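Local atomic coordinates of trehalose synthase regulatory protein (Candida albicans, PDB entry 5HUS), a protein that probably serves as a regulatory subunit of the trehalose synthase complex, its C-terminal domain belonging to the trehalose-phosphatase family of the HAD clan. Residues A[4-9]-A[292-297]; A[23-28]-A[69-74]; A[200-205]-A[257-262]; A[275-280]-A[288-293]. All blocks are in the same frame, centred on the assembly; numbering follows the deposited sequence.

Interaction 1 of 4, residues A[4-9]-A[292-297]; sequences VPFTKN and YGVRGI
The edge of the Phe6 ring points at the face of Tyr292 in a T-shaped pair, with centroids 6.0 Å apart and planes at 64°. On the other side of the tyrosine plane sits Val4, whose CG1 comes within 3.6 Å of Tyr292 CD1 and also meets CE1, while its CG2 comes near CE1 as well. The backbone of Pro5 lies at the rim of the same ring, close to its plane, its O being 3.7 Å from Tyr292 CD1. Phe6 has its own edge neighbour, Val294, whose CG1 lies near the ring plane and rests 3.6 Å from Phe6 CB. CG of Phe6 stands anti to the backbone N (chi1 -168°), beside the carbonyl carbon. Of the ring atoms, CD2 meets Tyr292 and CD1 meets Val294.

Two backbone bonds accompany these contacts. Gly293 uses both its polar atoms: its N donates to Val4 O at 3.2 Å, and its O receives Phe6 N at 3.1 Å in a nearly straight bond (177°). They hold a short, weakly bonded parallel edge strand, to which the packing of Val4 and Phe6 on Tyr292 adds. Strand 4-5 thereby forms one outermost strand of the large mixed sheet, next to 292-294, and Phe6 turns inward between Leu274 and Val276 of strand 272-278 and Leu300, Ile303 and Leu304 of helix 297-304.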
loop_
_atom_site.group_PDB
_atom_site.type_symbol
_atom_site.label_atom_id
_atom_site.label_comp_id
_atom_site.label_asym_id
_atom_site.label_seq_id
_atom_site.Cartn_x
_atom_site.Cartn_y
_atom_site.Cartn_z
ATOM N N VAL A 4 13.960 16.027 7.050
ATOM C CA VAL A 4 14.955 16.400 6.059
ATOM C C VAL A 4 14.342 16.225 4.670
ATOM O O VAL A 4 13.705 15.208 4.387
ATOM C CB VAL A 4 16.249 15.566 6.197
ATOM C CG1 VAL A 4 15.922 14.089 6.349
ATOM C CG2 VAL A 4 17.179 15.808 5.014
ATOM N N PRO A 5 14.493 17.243 3.813
ATOM C CA PRO A 5 13.971 17.175 2.447
ATOM C C PRO A 5 14.606 16.060 1.624
ATOM O O PRO A 5 15.824 15.893 1.630
ATOM C CB PRO A 5 14.329 18.548 1.870
ATOM C CG PRO A 5 14.401 19.440 3.061
ATOM C CD PRO A 5 14.989 18.590 4.145
ATOM N N PHE A 6 13.766 15.300 0.931
ATOM C CA PHE A 6 14.220 14.304 -0.028
ATOM C C PHE A 6 14.945 15.020 -1.174
ATOM O O PHE A 6 14.423 15.979 -1.745
ATOM C CB PHE A 6 13.017 13.490 -0.530
ATOM C CG PHE A 6 13.375 12.252 -1.305
ATOM C CD1 PHE A 6 12.707 11.947 -2.485
ATOM C CD2 PHE A 6 14.349 11.382 -0.851
ATOM C CE1 PHE A 6 13.014 10.803 -3.203
ATOM C CE2 PHE A 6 14.666 10.237 -1.566
ATOM C CZ PHE A 6 13.999 9.947 -2.746
ATOM N N THR A 7 16.159 14.574 -1.483
ATOM C CA THR A 7 16.962 15.192 -2.533
ATOM C C THR A 7 17.539 14.141 -3.475
ATOM O O THR A 7 17.538 12.952 -3.165
ATOM C CB THR A 7 18.125 16.019 -1.943
ATOM O OG1 THR A 7 19.012 15.149 -1.232
ATOM C CG2 THR A 7 17.602 17.086 -0.990
ATOM N N LYS A 8 18.030 14.584 -4.627
ATOM C CA LYS A 8 18.698 13.683 -5.563
ATOM C C LYS A 8 19.929 13.045 -4.933
ATOM O O LYS A 8 20.226 11.876 -5.182
ATOM C CB LYS A 8 19.096 14.424 -6.844
ATOM C CG LYS A 8 17.918 14.909 -7.671
ATOM C CD LYS A 8 18.364 15.425 -9.033
ATOM C CE LYS A 8 17.173 15.899 -9.848
ATOM N NZ LYS A 8 17.531 16.194 -11.263
ATOM N N ASN A 9 20.647 13.813 -4.119
ATOM C CA ASN A 9 21.847 13.308 -3.464
ATOM C C ASN A 9 21.530 12.195 -2.478
ATOM O O ASN A 9 22.216 11.174 -2.450
ATOM C CB ASN A 9 22.594 14.437 -2.751
ATOM C CG ASN A 9 23.339 15.338 -3.714
ATOM O OD1 ASN A 9 23.668 14.930 -4.827
ATOM N ND2 ASN A 9 23.609 16.566 -3.291
ATOM N N TYR A 292 12.355 11.105 5.337
ATOM C CA TYR A 292 12.373 12.237 4.411
ATOM C C TYR A 292 10.975 12.714 4.040
ATOM O O TYR A 292 10.004 11.966 4.158
ATOM C CB TYR A 292 13.122 11.859 3.133
ATOM C CG TYR A 292 14.587 11.552 3.318
ATOM C CD1 TYR A 292 15.549 12.543 3.160
ATOM C CD2 TYR A 292 15.014 10.266 3.627
ATOM C CE1 TYR A 292 16.897 12.263 3.320
ATOM C CE2 TYR A 292 16.355 9.977 3.790
ATOM C CZ TYR A 292 17.293 10.978 3.633
ATOM O OH TYR A 292 18.635 10.691 3.792
ATOM N N GLY A 293 10.877 13.955 3.573
ATOM C CA GLY A 293 9.616 14.477 3.067
ATOM C C GLY A 293 9.750 15.144 1.703
ATOM O O GLY A 293 10.776 15.757 1.408
ATOM N N VAL A 294 8.720 15.005 0.869
ATOM C CA VAL A 294 8.615 15.733 -0.401
ATOM C C VAL A 294 7.281 16.456 -0.468
ATOM O O VAL A 294 6.277 15.957 0.030
ATOM C CB VAL A 294 8.717 14.817 -1.641
ATOM C CG1 VAL A 294 10.129 14.799 -2.198
ATOM C CG2 VAL A 294 8.201 13.420 -1.334
ATOM N N ARG A 295 7.253 17.618 -1.112
ATOM C CA ARG A 295 6.042 18.431 -1.093
ATOM C C ARG A 295 5.116 18.196 -2.282
ATOM O O ARG A 295 4.000 18.711 -2.308
ATOM C CB ARG A 295 6.416 19.911 -0.997
ATOM C CG ARG A 295 7.161 20.218 0.283
ATOM C CD ARG A 295 7.094 21.677 0.682
ATOM N NE ARG A 295 7.405 21.827 2.101
ATOM C CZ ARG A 295 6.494 22.037 3.048
ATOM N NH1 ARG A 295 5.212 22.147 2.727
ATOM N NH2 ARG A 295 6.868 22.149 4.316
ATOM N N GLY A 296 5.562 17.404 -3.252
ATOM C CA GLY A 296 4.725 17.083 -4.397
ATOM C C GLY A 296 5.107 15.786 -5.082
ATOM O O GLY A 296 6.231 15.308 -4.946
ATOM N N ILE A 297 4.173 15.217 -5.837
ATOM C CA ILE A 297 4.429 13.954 -6.518
ATOM C C ILE A 297 5.402 14.124 -7.691
ATOM O O ILE A 297 6.222 13.245 -7.954
ATOM C CB ILE A 297 3.112 13.308 -7.012
ATOM C CG1 ILE A 297 3.390 11.966 -7.691
ATOM C CG2 ILE A 297 2.351 14.246 -7.939
ATOM C CD1 ILE A 297 2.239 10.993 -7.599
#

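Interaction 2 of 4, residues A[23-28]-A[69-74]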
loop_
_atom_site.group_PDB
_atom_site.type_symbol
_atom_site.label_atom_id
_atom_site.label_comp_id
_atom_site.label_asym_id
_atom_site.label_seq_id
_atom_site.Cartn_x
_atom_site.Cartn_y
_atom_site.Cartn_z
ATOM N N ILE A 23 11.823 -0.594 -5.025
ATOM C CA ILE A 23 11.143 0.662 -4.755
ATOM C C ILE A 23 9.649 0.426 -4.722
ATOM O O ILE A 23 9.083 -0.111 -5.670
ATOM C CB ILE A 23 11.487 1.730 -5.812
ATOM C CG1 ILE A 23 12.990 2.049 -5.753
ATOM C CG2 ILE A 23 10.653 2.979 -5.599
ATOM C CD1 ILE A 23 13.491 2.959 -6.857
ATOM N N ILE A 24 9.022 0.795 -3.613
ATOM C CA ILE A 24 7.586 0.601 -3.447
ATOM C C ILE A 24 6.930 1.956 -3.256
ATOM O O ILE A 24 7.254 2.689 -2.319
ATOM C CB ILE A 24 7.282 -0.335 -2.251
ATOM C CG1 ILE A 24 7.849 -1.728 -2.544
ATOM C CG2 ILE A 24 5.778 -0.400 -1.983
ATOM C CD1 ILE A 24 7.883 -2.644 -1.361
ATOM N N LEU A 25 6.040 2.304 -4.185
ATOM C CA LEU A 25 5.399 3.613 -4.182
ATOM C C LEU A 25 3.911 3.490 -3.876
ATOM O O LEU A 25 3.152 2.932 -4.672
ATOM C CB LEU A 25 5.602 4.306 -5.532
ATOM C CG LEU A 25 7.057 4.414 -6.005
ATOM C CD1 LEU A 25 7.146 5.118 -7.366
ATOM C CD2 LEU A 25 7.883 5.142 -4.956
ATOM N N ALA A 26 3.502 4.004 -2.719
ATOM C CA ALA A 26 2.085 4.043 -2.350
ATOM C C ALA A 26 1.496 5.344 -2.849
ATOM O O ALA A 26 1.603 6.377 -2.191
ATOM C CB ALA A 26 1.905 3.904 -0.837
ATOM N N LEU A 27 0.885 5.289 -4.026
ATOM C CA LEU A 27 0.384 6.486 -4.693
ATOM C C LEU A 27 -1.085 6.340 -5.041
ATOM O O LEU A 27 -1.566 5.236 -5.290
ATOM C CB LEU A 27 1.183 6.765 -5.965
ATOM C CG LEU A 27 2.696 6.925 -5.838
ATOM C CD1 LEU A 27 3.337 7.050 -7.207
ATOM C CD2 LEU A 27 3.027 8.132 -4.975
ATOM N N GLU A 28 -1.793 7.463 -5.057
ATOM C CA GLU A 28 -3.171 7.485 -5.524
ATOM C C GLU A 28 -3.165 7.616 -7.043
ATOM O O GLU A 28 -2.789 8.656 -7.578
ATOM C CB GLU A 28 -3.939 8.642 -4.886
ATOM C CG GLU A 28 -4.041 8.562 -3.374
ATOM C CD GLU A 28 -5.139 7.621 -2.910
ATOM O OE1 GLU A 28 -6.330 7.973 -3.064
ATOM O OE2 GLU A 28 -4.815 6.530 -2.393
ATOM N N THR A 69 16.739 -2.620 -10.938
ATOM C CA THR A 69 15.755 -1.881 -10.162
ATOM C C THR A 69 14.347 -2.410 -10.417
ATOM O O THR A 69 13.972 -2.688 -11.554
ATOM C CB THR A 69 15.818 -0.376 -10.491
ATOM O OG1 THR A 69 17.154 0.099 -10.280
ATOM C CG2 THR A 69 14.858 0.411 -9.615
ATOM N N PHE A 70 13.581 -2.562 -9.346
ATOM C CA PHE A 70 12.213 -3.063 -9.440
ATOM C C PHE A 70 11.275 -2.088 -8.751
ATOM O O PHE A 70 11.412 -1.827 -7.553
ATOM C CB PHE A 70 12.104 -4.452 -8.811
ATOM C CG PHE A 70 13.125 -5.422 -9.324
ATOM C CD1 PHE A 70 14.244 -5.735 -8.567
ATOM C CD2 PHE A 70 12.980 -6.003 -10.572
ATOM C CE1 PHE A 70 15.193 -6.622 -9.044
ATOM C CE2 PHE A 70 13.923 -6.890 -11.053
ATOM C CZ PHE A 70 15.031 -7.198 -10.290
ATOM N N VAL A 71 10.334 -1.537 -9.516
ATOM C CA VAL A 71 9.390 -0.558 -8.991
ATOM C C VAL A 71 7.999 -1.161 -8.872
ATOM O O VAL A 71 7.487 -1.722 -9.840
ATOM C CB VAL A 71 9.317 0.693 -9.890
ATOM C CG1 VAL A 71 8.354 1.713 -9.312
ATOM C CG2 VAL A 71 10.710 1.299 -10.053
ATOM N N TYR A 72 7.412 -1.059 -7.678
ATOM C CA TYR A 72 6.056 -1.557 -7.415
ATOM C C TYR A 72 5.132 -0.449 -6.951
ATOM O O TYR A 72 5.504 0.376 -6.118
ATOM C CB TYR A 72 6.071 -2.669 -6.357
ATOM C CG TYR A 72 6.526 -3.987 -6.910
ATOM C CD1 TYR A 72 7.867 -4.206 -7.212
ATOM C CD2 TYR A 72 5.619 -5.011 -7.146
ATOM C CE1 TYR A 72 8.285 -5.410 -7.744
ATOM C CE2 TYR A 72 6.030 -6.222 -7.672
ATOM C CZ TYR A 72 7.361 -6.411 -7.975
ATOM O OH TYR A 72 7.774 -7.619 -8.489
ATOM N N LEU A 73 3.924 -0.438 -7.507
ATOM C CA LEU A 73 2.859 0.433 -7.029
ATOM C C LEU A 73 2.036 -0.267 -5.951
ATOM O O LEU A 73 1.593 -1.397 -6.148
ATOM C CB LEU A 73 1.944 0.836 -8.184
ATOM C CG LEU A 73 0.671 1.569 -7.764
ATOM C CD1 LEU A 73 0.989 3.010 -7.393
ATOM C CD2 LEU A 73 -0.382 1.502 -8.876
ATOM N N LEU A 74 1.843 0.402 -4.817
ATOM C CA LEU A 74 0.961 -0.097 -3.764
ATOM C C LEU A 74 -0.296 0.749 -3.801
ATOM O O LEU A 74 -0.238 1.967 -3.619
ATOM C CB LEU A 74 1.638 -0.036 -2.387
ATOM C CG LEU A 74 0.771 -0.390 -1.173
ATOM C CD1 LEU A 74 0.252 -1.829 -1.246
ATOM C CD2 LEU A 74 1.544 -0.165 0.124
#
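Thr69 meets Ile23 through methyl groups, its CG2 lying 4.0 Å from Ile23 CD1, where the two side chains cross at a slant. Next along the strand, Phe70 contributes its backbone: its O accepts Ile23 N at 2.8 Å, whereas its ring leads away and stacks on His212. Val71 lies level with Ile23 and turns to the same face as Ile23 and Leu25. Its CG1 stands anti to the backbone N (chi1 -179°) and comes within 4.1 Å of Leu25 CD1, and beyond it Leu63 and Val64 of helix 61-65 close over this face. Tyr72 is bonded through both its N and its O, the N donating to Ile23 O and the O accepting Leu25 N at 2.8 Å, a bond of 174° at the hydrogen. Its CB stays near Ile24, but the ring leads away, and its OH bonds to His212 NE2 and Ile105 N. Leu73 returns to the face of Ile23, Val71 and Leu25, and its CD1 lies 3.5 Å from Leu25 O and 4.0 Å from Leu27 CB. Leu74 closes the run: its N reaches Leu25 O at 2.9 Å from above the carbonyl plane, and its CB packs 4.2 Å from Ile24 CG2.

Regular parallel pairing thus spans Ile23-Val71, Ile24-Tyr72 and Leu25-Leu73. The Leu73 face is aliphatic; the Leu74 face also carries Tyr72. HAD phosphatases bear a DxD pair just after this strand; Ala26-Leu27-Glu28 probably occupies that place without either aspartate, consistent with a regulatory role.

Interaction 3 of 4, residues A[200-205]-A[257-262]; sequences ISLKAI and EANYEY
Ser201 and Asn259 make the polar link between the two helices: Ser201 OG donates to Asn259 OD1 at 2.9 Å, arriving in the carbonyl plane on a lone pair, with a C=O...donor angle of 118°. OG sits between the backbone N and the carbonyl carbon (chi1 65°), and both residues are buried. At the amide's other end ND2 donates to Tyr248 OH; the bond from Ser201 at OD1 and this one together fix the orientation of the amide.

Two methyls pack against the polar OD1, Leu202 CD1 closely at 3.2 Å and Ile205 CD1 at 3.7 Å. The apolar pairs lie beside them. Leu202 CD1 touches Ala258 CB at 3.7 Å. Tyr262 supplies the aromatic part: its CB passes Leu202 CG, and Ile205 CG2 reaches the ring at its edge, 3.8 Å from CE2. Both aliphatic side chains slide past the tyrosine in the reverse direction.

The helix segments run roughly alongside one another, their axes 9.6 Å apart at an angle of 38°. The example shows methyls of Leu202 and Ile205 lying against a buried amide whose two ends are each hydrogen-bonded to a hydroxyl, which should offset the cost of burying them and hold its rotation.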
loop_
_atom_site.group_PDB
_atom_site.type_symbol
_atom_site.label_atom_id
_atom_site.label_comp_id
_atom_site.label_asym_id
_atom_site.label_seq_id
_atom_site.Cartn_x
_atom_site.Cartn_y
_atom_site.Cartn_z
ATOM N N ILE A 200 -1.743 -6.454 6.156
ATOM C CA ILE A 200 -1.684 -7.075 4.836
ATOM C C ILE A 200 -0.698 -6.319 3.922
ATOM O O ILE A 200 -0.035 -6.936 3.086
ATOM C CB ILE A 200 -3.105 -7.185 4.190
ATOM C CG1 ILE A 200 -3.073 -8.090 2.954
ATOM C CG2 ILE A 200 -3.686 -5.816 3.868
ATOM C CD1 ILE A 200 -2.581 -9.492 3.233
ATOM N N SER A 201 -0.545 -5.010 4.113
ATOM C CA SER A 201 0.419 -4.253 3.303
ATOM C C SER A 201 1.845 -4.653 3.668
ATOM O O SER A 201 2.716 -4.756 2.804
ATOM C CB SER A 201 0.225 -2.739 3.471
ATOM O OG SER A 201 0.501 -2.327 4.797
ATOM N N LEU A 202 2.078 -4.892 4.955
ATOM C CA LEU A 202 3.393 -5.340 5.414
ATOM C C LEU A 202 3.722 -6.706 4.835
ATOM O O LEU A 202 4.842 -6.948 4.393
ATOM C CB LEU A 202 3.451 -5.396 6.945
ATOM C CG LEU A 202 3.716 -4.111 7.737
ATOM C CD1 LEU A 202 2.640 -3.072 7.532
ATOM C CD2 LEU A 202 3.851 -4.445 9.218
ATOM N N LYS A 203 2.741 -7.601 4.838
ATOM C CA LYS A 203 2.950 -8.947 4.319
ATOM C C LYS A 203 3.207 -8.930 2.813
ATOM O O LYS A 203 4.003 -9.725 2.311
ATOM C CB LYS A 203 1.753 -9.840 4.657
ATOM C CG LYS A 203 1.593 -10.049 6.158
ATOM C CD LYS A 203 0.515 -11.065 6.495
ATOM C CE LYS A 203 0.409 -11.251 8.001
ATOM N NZ LYS A 203 -0.624 -12.272 8.374
ATOM N N ALA A 204 2.552 -8.018 2.096
ATOM C CA ALA A 204 2.779 -7.898 0.660
ATOM C C ALA A 204 4.176 -7.364 0.360
ATOM O O ALA A 204 4.846 -7.843 -0.549
ATOM C CB ALA A 204 1.719 -7.005 0.018
ATOM N N ILE A 205 4.609 -6.367 1.124
ATOM C CA ILE A 205 5.941 -5.816 0.946
ATOM C C ILE A 205 6.977 -6.907 1.215
ATOM O O ILE A 205 7.918 -7.087 0.446
ATOM C CB ILE A 205 6.183 -4.599 1.862
ATOM C CG1 ILE A 205 5.338 -3.413 1.371
ATOM C CG2 ILE A 205 7.686 -4.229 1.878
ATOM C CD1 ILE A 205 5.345 -2.213 2.292
ATOM N N GLU A 257 2.279 4.642 7.957
ATOM C CA GLU A 257 3.157 4.663 9.117
ATOM C C GLU A 257 3.665 3.272 9.455
ATOM O O GLU A 257 4.842 3.112 9.771
ATOM C CB GLU A 257 2.447 5.273 10.325
ATOM C CG GLU A 257 2.300 6.784 10.225
ATOM C CD GLU A 257 3.616 7.474 9.926
ATOM O OE1 GLU A 257 4.637 7.103 10.547
ATOM O OE2 GLU A 257 3.631 8.383 9.066
ATOM N N ALA A 258 2.782 2.276 9.374
ATOM C CA ALA A 258 3.185 0.896 9.611
ATOM C C ALA A 258 4.213 0.469 8.573
ATOM O O ALA A 258 5.174 -0.227 8.896
ATOM C CB ALA A 258 1.988 -0.035 9.592
ATOM N N ASN A 259 4.008 0.886 7.327
ATOM C CA ASN A 259 4.971 0.583 6.272
ATOM C C ASN A 259 6.312 1.288 6.481
ATOM O O ASN A 259 7.362 0.692 6.245
ATOM C CB ASN A 259 4.388 0.939 4.901
ATOM C CG ASN A 259 3.214 0.051 4.520
ATOM O OD1 ASN A 259 3.078 -1.063 5.025
ATOM N ND2 ASN A 259 2.357 0.540 3.626
ATOM N N TYR A 260 6.290 2.551 6.911
ATOM C CA TYR A 260 7.546 3.269 7.165
ATOM C C TYR A 260 8.346 2.560 8.247
ATOM O O TYR A 260 9.540 2.319 8.101
ATOM C CB TYR A 260 7.306 4.722 7.598
ATOM C CG TYR A 260 6.675 5.604 6.553
ATOM C CD1 TYR A 260 7.093 5.568 5.230
ATOM C CD2 TYR A 260 5.648 6.471 6.894
ATOM C CE1 TYR A 260 6.503 6.388 4.275
ATOM C CE2 TYR A 260 5.051 7.280 5.954
ATOM C CZ TYR A 260 5.477 7.234 4.650
ATOM O OH TYR A 260 4.867 8.045 3.726
ATOM N N GLU A 261 7.676 2.240 9.344
ATOM C CA GLU A 261 8.343 1.573 10.455
ATOM C C GLU A 261 8.924 0.226 10.031
ATOM O O GLU A 261 10.035 -0.131 10.433
ATOM C CB GLU A 261 7.371 1.405 11.622
ATOM C CG GLU A 261 6.975 2.723 12.269
ATOM C CD GLU A 261 5.922 2.553 13.349
ATOM O OE1 GLU A 261 5.706 1.410 13.791
ATOM O OE2 GLU A 261 5.308 3.564 13.752
ATOM N N TYR A 262 8.189 -0.511 9.201
ATOM C CA TYR A 262 8.672 -1.804 8.715
ATOM C C TYR A 262 9.894 -1.659 7.810
ATOM O O TYR A 262 10.893 -2.360 7.987
ATOM C CB TYR A 262 7.561 -2.561 7.972
ATOM C CG TYR A 262 8.036 -3.865 7.357
ATOM C CD1 TYR A 262 8.704 -4.816 8.123
ATOM C CD2 TYR A 262 7.825 -4.144 6.013
ATOM C CE1 TYR A 262 9.150 -6.006 7.565
ATOM C CE2 TYR A 262 8.261 -5.330 5.446
ATOM C CZ TYR A 262 8.926 -6.259 6.226
ATOM O OH TYR A 262 9.359 -7.442 5.669
#

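Interaction 4 of 4, residues A[275-280]-A[288-293]; sequences TVTLIS and TAATYG
Thr275 takes hold of the second segment at consecutive amides. Its O accepts Tyr292 N at 3.0 Å, with a weak bond from Thr291 N in addition, while OG1 accepts the same Thr291 N at 3.1 Å. The first torsion (chi1 50°) places OG1 between the backbone N and the carbonyl carbon, where it receives that amide. The same Thr275 O also lies at the edge of the Tyr292 ring, 3.7 Å from CD2. Further on, Thr277 N donates to Tyr292 O at 2.9 Å, and Val276 CB packs 3.9 Å from Tyr292 CB. On the other face, Thr277 CB meets Ala290 CB at 3.8 Å, and Ile279 CD1 approaches the Gly293 backbone.

A second shell positions these groups. A water links Thr275 N, 3.2 Å away, to Thr291 OG1. Asn264 OD1 is a further partner of Thr275 OG1, and Asn264 ND2 bonds to Ala289 O. Within the incoming loop, Thr288 OG1 accepts Ala290 N at 3.0 Å, an ST turn, and Glu257 binds both Thr288 OG1 and Ala289 N from helix 254-265.

The case illustrates how a loop can be fixed just before it enters a sheet: strands 272-278 and 292-294 lie side by side and parallel, as in the Rossmann-like core of HAD domains, with the chain between them containing no helix.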
loop_
_atom_site.group_PDB
_atom_site.type_symbol
_atom_site.label_atom_id
_atom_site.label_comp_id
_atom_site.label_asym_id
_atom_site.label_seq_id
_atom_site.Cartn_x
_atom_site.Cartn_y
_atom_site.Cartn_z
ATOM N N THR A 275 12.835 5.820 3.693
ATOM C CA THR A 275 11.409 6.087 3.723
ATOM C C THR A 275 11.186 7.573 3.478
ATOM O O THR A 275 11.894 8.415 4.034
ATOM C CB THR A 275 10.782 5.672 5.061
ATOM O OG1 THR A 275 11.544 6.228 6.138
ATOM C CG2 THR A 275 10.770 4.154 5.196
ATOM N N VAL A 276 10.210 7.891 2.637
ATOM C CA VAL A 276 9.910 9.281 2.318
ATOM C C VAL A 276 8.403 9.476 2.218
ATOM O O VAL A 276 7.692 8.640 1.653
ATOM C CB VAL A 276 10.603 9.727 1.004
ATOM C CG1 VAL A 276 10.305 8.751 -0.128
ATOM C CG2 VAL A 276 10.183 11.135 0.624
ATOM N N THR A 277 7.909 10.561 2.801
ATOM C CA THR A 277 6.485 10.840 2.757
ATOM C C THR A 277 6.191 12.110 1.978
ATOM O O THR A 277 6.986 13.049 1.980
ATOM C CB THR A 277 5.878 10.976 4.169
ATOM O OG1 THR A 277 4.463 11.170 4.054
ATOM C CG2 THR A 277 6.480 12.154 4.928
ATOM N N LEU A 278 5.053 12.106 1.295
ATOM C CA LEU A 278 4.500 13.312 0.698
ATOM C C LEU A 278 3.960 14.207 1.800
ATOM O O LEU A 278 3.218 13.749 2.667
ATOM C CB LEU A 278 3.399 12.958 -0.303
ATOM C CG LEU A 278 3.885 12.339 -1.613
ATOM C CD1 LEU A 278 2.748 11.624 -2.328
ATOM C CD2 LEU A 278 4.469 13.421 -2.500
ATOM N N ILE A 279 4.355 15.475 1.780
ATOM C CA ILE A 279 3.892 16.439 2.770
ATOM C C ILE A 279 3.269 17.639 2.071
ATOM O O ILE A 279 3.507 17.869 0.884
ATOM C CB ILE A 279 5.032 16.915 3.684
ATOM C CG1 ILE A 279 6.097 17.657 2.874
ATOM C CG2 ILE A 279 5.650 15.741 4.421
ATOM C CD1 ILE A 279 7.303 18.069 3.690
ATOM N N SER A 280 2.473 18.405 2.806
ATOM C CA SER A 280 1.764 19.527 2.210
ATOM C C SER A 280 1.558 20.674 3.186
ATOM O O SER A 280 2.018 20.636 4.328
ATOM C CB SER A 280 0.404 19.070 1.678
ATOM O OG SER A 280 -0.486 18.784 2.746
ATOM N N THR A 288 5.306 11.512 11.961
ATOM C CA THR A 288 5.601 10.419 11.039
ATOM C C THR A 288 6.925 9.732 11.349
ATOM O O THR A 288 7.823 10.325 11.953
ATOM C CB THR A 288 5.646 10.908 9.582
ATOM O OG1 THR A 288 5.884 9.793 8.713
ATOM C CG2 THR A 288 6.760 11.933 9.398
ATOM N N ALA A 289 7.040 8.478 10.917
ATOM C CA ALA A 289 8.274 7.721 11.065
ATOM C C ALA A 289 9.106 7.772 9.786
ATOM O O ALA A 289 10.227 7.267 9.753
ATOM C CB ALA A 289 7.978 6.283 11.440
ATOM N N ALA A 290 8.553 8.374 8.732
ATOM C CA ALA A 290 9.311 8.566 7.500
ATOM C C ALA A 290 10.529 9.445 7.779
ATOM O O ALA A 290 10.444 10.410 8.535
ATOM C CB ALA A 290 8.441 9.187 6.408
ATOM N N THR A 291 11.659 9.103 7.175
ATOM C CA THR A 291 12.876 9.892 7.368
ATOM C C THR A 291 12.832 11.191 6.576
ATOM O O THR A 291 13.213 12.252 7.082
ATOM C CB THR A 291 14.131 9.105 6.952
ATOM O OG1 THR A 291 14.146 7.837 7.615
ATOM C CG2 THR A 291 15.399 9.883 7.302
ATOM N N TYR A 292 12.355 11.105 5.337
ATOM C CA TYR A 292 12.373 12.237 4.411
ATOM C C TYR A 292 10.975 12.714 4.040
ATOM O O TYR A 292 10.004 11.966 4.158
ATOM C CB TYR A 292 13.122 11.859 3.133
ATOM C CG TYR A 292 14.587 11.552 3.318
ATOM C CD1 TYR A 292 15.549 12.543 3.160
ATOM C CD2 TYR A 292 15.014 10.266 3.627
ATOM C CE1 TYR A 292 16.897 12.263 3.320
ATOM C CE2 TYR A 292 16.355 9.977 3.790
ATOM C CZ TYR A 292 17.293 10.978 3.633
ATOM O OH TYR A 292 18.635 10.691 3.792
ATOM N N GLY A 293 10.877 13.955 3.573
ATOM C CA GLY A 293 9.616 14.477 3.067
ATOM C C GLY A 293 9.750 15.144 1.703
ATOM O O GLY A 293 10.776 15.757 1.408
HETATM O O HOH W 1 15.134 6.327 5.809
#

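Interactions 1 and 4 share Tyr292 and Gly293, with centres about 8 Å apart, so that strand 292-294 is paired on one side with 4-5 and on the other with 272-278. Interaction 2 lies deeper in the same sheet, about 16 Å from interaction 1 between centres, and touches it where Ile297 CD1 meets Leu27 CD2 at 4.0 Å. It includes the strand whose end holds the catalytic aspartates in HAD relatives. Interaction 3 packs helices against that core: Ile205 CG2 is 3.6 Å from Ile24 CD1, and Asn259 ND2 is 3.7 Å from Leu74 CD2. Along the chain, interactions 2 and 3 are nested inside the loop closed by interaction 1.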